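Local structure of acyl-homoserine-lactone synthase (Pseudomonas aeruginosa, 1RO5) at residues L25-F30 and V38-E43. The protein makes the quorum-sensing signal N-(3-oxododecanoyl)homoserine lactone from S-adenosyl-L-methionine and a fatty acyl group carried on acyl carrier protein. Sequence-based numbering, arbitrary orientation.
Sequences LRAQVF and VSVIDE. With SO4 (sulfate ion), chain B.
Ala-27 and Phe-30 meet Glu-43, Val-40 and Val-38 in a small van der Waals contact, methyl groups against backbone carbonyls and one another, about 200 Å² in all, where the last turns of helix 16-30 lie against a two-stranded hairpin near the surface. No hydrogen bond crosses it. At one end the methyl of Ala-27 presses on the backbone of Glu-43, its CB 3.2 Å from the carbonyl O, while Val-40 CG1 only grazes the same CB at 4.4 Å. Three residues on, at Phe-30, both methyls of Val-38 lie near the carbonyl O, CG1 at 3.6 Å and CG2 at 3.8 Å, and CG2 also meets Phe-30 CB at 3.9 Å. With its CB already directed at the helix, Val-38 has CG1 anti to its N (chi1 163°) and CG2 anti to its carbonyl carbon, which sets both methyls against Phe-30. Phe-30 starts toward the hairpin from its CB, but its ring leads away, to a cation-pi contact with Arg-104; Arg-26 O lies in the ring plane, at the edge. Glu-43 turns its carboxylate to Lys-24 in a salt bridge. Val-38 N gives a weak hydrogen bond, 3.4 Å, to O3 of a sulfate that Gly-35 N and Asp-37 N also hold. Between strands 40-41 and 44-45, Asp-42 and Glu-43 have positive phi (52° and 73°), a type I' beta turn that brings Glu-43 O up to Ala-27, packing the beta hairpin along the helix's C-terminal end.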
ATOM      1  N   LEU A  25       5.137 -10.704   8.356  1.00 35.79           N
ATOM      2  CA  LEU A  25       5.338 -10.536   6.910  1.00 36.51           C
ATOM      3  C   LEU A  25       6.035  -9.246   6.623  1.00 33.56           C
ATOM      4  O   LEU A  25       6.937  -9.244   5.836  1.00 35.48           O
ATOM      5  CB  LEU A  25       4.033 -10.616   6.100  1.00 33.90           C
ATOM      6  CG  LEU A  25       4.165 -10.456   4.608  1.00 37.59           C
ATOM      7  CD1 LEU A  25       5.279 -11.357   4.027  1.00 39.24           C
ATOM      8  CD2 LEU A  25       2.920 -10.931   3.923  1.00 31.39           C
ATOM      9  N   ARG A  26       5.647  -8.146   7.266  1.00 32.58           N
ATOM     10  CA  ARG A  26       6.362  -6.886   7.052  1.00 30.18           C
ATOM     11  C   ARG A  26       7.811  -6.974   7.555  1.00 31.90           C
ATOM     12  O   ARG A  26       8.692  -6.321   6.965  1.00 29.69           O
ATOM     13  CB  ARG A  26       5.649  -5.777   7.782  1.00 29.22           C
ATOM     14  CG  ARG A  26       4.401  -5.354   7.034  1.00 29.70           C
ATOM     15  CD  ARG A  26       3.494  -4.364   7.786  1.00 30.76           C
ATOM     16  NE  ARG A  26       4.153  -3.247   8.484  1.00 27.20           N
ATOM     17  CZ  ARG A  26       3.541  -2.342   9.285  1.00 25.59           C
ATOM     18  NH1 ARG A  26       2.215  -2.357   9.465  1.00 22.56           N
ATOM     19  NH2 ARG A  26       4.290  -1.421   9.951  1.00 32.35           N
ATOM     20  N   ALA A  27       8.029  -7.693   8.684  1.00 31.33           N
ATOM     21  CA  ALA A  27       9.417  -7.905   9.126  1.00 35.74           C
ATOM     22  C   ALA A  27      10.236  -8.750   8.107  1.00 39.38           C
ATOM     23  O   ALA A  27      11.406  -8.433   7.848  1.00 38.94           O
ATOM     24  CB  ALA A  27       9.498  -8.547  10.517  1.00 32.48           C
ATOM     25  N   GLN A  28       9.615  -9.790   7.532  1.00 40.19           N
ATOM     26  CA  GLN A  28      10.309 -10.625   6.590  1.00 44.82           C
ATOM     27  C   GLN A  28      10.696  -9.778   5.390  1.00 45.78           C
ATOM     28  O   GLN A  28      11.823  -9.892   4.867  1.00 46.77           O
ATOM     29  CB  GLN A  28       9.461 -11.860   6.195  1.00 46.28           C
ATOM     30  CG  GLN A  28       9.179 -12.838   7.424  1.00 51.86           C
ATOM     31  CD  GLN A  28       8.347 -14.067   7.016  1.00 63.42           C
ATOM     32  OE1 GLN A  28       7.085 -14.025   6.738  1.00 58.20           O
ATOM     33  NE2 GLN A  28       9.073 -15.185   6.947  1.00 68.02           N
ATOM     34  N   VAL A  29       9.828  -8.823   5.044  1.00 45.85           N
ATOM     35  CA  VAL A  29      10.158  -7.923   3.935  1.00 44.92           C
ATOM     36  C   VAL A  29      11.107  -6.841   4.234  1.00 44.84           C
ATOM     37  O   VAL A  29      12.022  -6.680   3.494  1.00 45.46           O
ATOM     38  CB  VAL A  29       8.899  -7.436   3.234  1.00 44.78           C
ATOM     39  CG1 VAL A  29       9.176  -6.378   2.179  1.00 36.96           C
ATOM     40  CG2 VAL A  29       8.234  -8.703   2.653  1.00 43.42           C
ATOM     41  N   PHE A  30      10.848  -6.076   5.289  1.00 46.19           N
ATOM     42  CA  PHE A  30      11.544  -4.808   5.614  1.00 46.18           C
ATOM     43  C   PHE A  30      12.711  -4.957   6.608  1.00 48.55           C
ATOM     44  O   PHE A  30      13.380  -3.995   6.874  1.00 45.83           O
ATOM     45  CB  PHE A  30      10.583  -3.732   6.191  1.00 42.76           C
ATOM     46  CG  PHE A  30       9.662  -3.138   5.174  1.00 41.59           C
ATOM     47  CD1 PHE A  30       8.431  -3.769   4.879  1.00 38.17           C
ATOM     48  CD2 PHE A  30      10.039  -1.991   4.459  1.00 38.29           C
ATOM     49  CE1 PHE A  30       7.582  -3.289   3.832  1.00 40.01           C
ATOM     50  CE2 PHE A  30       9.188  -1.424   3.498  1.00 38.90           C
ATOM     51  CZ  PHE A  30       7.948  -2.100   3.150  1.00 42.32           C
ATOM     52  N   VAL A  38      12.420   1.678   9.736  1.00 37.15           N
ATOM     53  CA  VAL A  38      11.958   0.420  10.139  1.00 37.92           C
ATOM     54  C   VAL A  38      12.324   0.161  11.570  1.00 39.67           C
ATOM     55  O   VAL A  38      13.437   0.440  12.022  1.00 42.77           O
ATOM     56  CB  VAL A  38      12.635  -0.677   9.227  1.00 39.28           C
ATOM     57  CG1 VAL A  38      12.543  -2.127   9.831  1.00 37.97           C
ATOM     58  CG2 VAL A  38      12.133  -0.580   7.816  1.00 34.08           C
ATOM     59  N   SER A  39      11.400  -0.464  12.304  1.00 40.08           N
ATOM     60  CA  SER A  39      11.677  -0.942  13.676  1.00 38.94           C
ATOM     61  C   SER A  39      11.038  -2.313  13.740  1.00 38.19           C
ATOM     62  O   SER A  39       9.839  -2.486  13.385  1.00 37.28           O
ATOM     63  CB  SER A  39      10.995   0.002  14.747  1.00 41.71           C
ATOM     64  OG  SER A  39      11.802   1.185  15.109  1.00 43.75           O
ATOM     65  N   VAL A  40      11.816  -3.279  14.194  1.00 37.77           N
ATOM     66  CA  VAL A  40      11.388  -4.668  14.333  1.00 36.49           C
ATOM     67  C   VAL A  40      11.441  -4.916  15.835  1.00 38.00           C
ATOM     68  O   VAL A  40      12.397  -4.588  16.485  1.00 38.70           O
ATOM     69  CB  VAL A  40      12.329  -5.621  13.616  1.00 36.29           C
ATOM     70  CG1 VAL A  40      11.955  -7.231  13.869  1.00 34.92           C
ATOM     71  CG2 VAL A  40      12.200  -5.426  12.129  1.00 36.60           C
ATOM     72  N   ILE A  41      10.323  -5.349  16.379  1.00 37.88           N
ATOM     73  CA  ILE A  41      10.075  -5.535  17.757  1.00 37.50           C
ATOM     74  C   ILE A  41       9.618  -7.006  17.742  1.00 38.01           C
ATOM     75  O   ILE A  41       8.582  -7.352  17.111  1.00 35.39           O
ATOM     76  CB  ILE A  41       8.938  -4.586  18.217  1.00 37.73           C
ATOM     77  CG1 ILE A  41       9.526  -3.253  18.588  1.00 42.75           C
ATOM     78  CG2 ILE A  41       8.247  -5.136  19.492  1.00 40.16           C
ATOM     79  CD1 ILE A  41      10.114  -2.484  17.458  1.00 49.13           C
ATOM     80  N   ASP A  42      10.377  -7.888  18.419  1.00 38.21           N
ATOM     81  CA  ASP A  42       9.879  -9.309  18.548  1.00 38.90           C
ATOM     82  C   ASP A  42       9.488  -9.955  17.171  1.00 37.97           C
ATOM     83  O   ASP A  42       8.445 -10.622  17.053  1.00 37.75           O
ATOM     84  CB  ASP A  42       8.708  -9.348  19.554  1.00 36.71           C
ATOM     85  CG  ASP A  42       8.402 -10.735  20.031  1.00 45.48           C
ATOM     86  OD1 ASP A  42       9.313 -11.596  19.913  1.00 50.72           O
ATOM     87  OD2 ASP A  42       7.251 -11.070  20.508  1.00 54.65           O
ATOM     88  N   GLU A  43      10.291  -9.693  16.137  1.00 37.77           N
ATOM     89  CA  GLU A  43      10.057 -10.253  14.816  1.00 39.50           C
ATOM     90  C   GLU A  43       8.869  -9.612  14.066  1.00 37.65           C
ATOM     91  O   GLU A  43       8.412 -10.096  13.065  1.00 36.85           O
ATOM     92  CB  GLU A  43       9.850 -11.779  14.890  1.00 41.25           C
ATOM     93  CG  GLU A  43      11.172 -12.573  15.084  1.00 53.19           C
ATOM     94  CD  GLU A  43      10.960 -14.088  15.266  1.00 63.23           C
ATOM     95  OE1 GLU A  43      11.975 -14.748  15.193  1.00 73.65           O
ATOM     96  OE2 GLU A  43       9.842 -14.632  15.461  1.00 61.80           O
TER
HETATM   97  S   SO4 B 401      16.307   3.781   9.273  1.00 60.59           S
HETATM   98  O1  SO4 B 401      16.257   4.316  10.627  1.00 57.51           O
HETATM   99  O2  SO4 B 401      15.617   4.781   8.428  1.00 45.93           O
HETATM  100  O3  SO4 B 401      15.654   2.415   9.088  1.00 63.12           O
HETATM  101  O4  SO4 B 401      17.769   3.503   9.016  1.00 60.70           O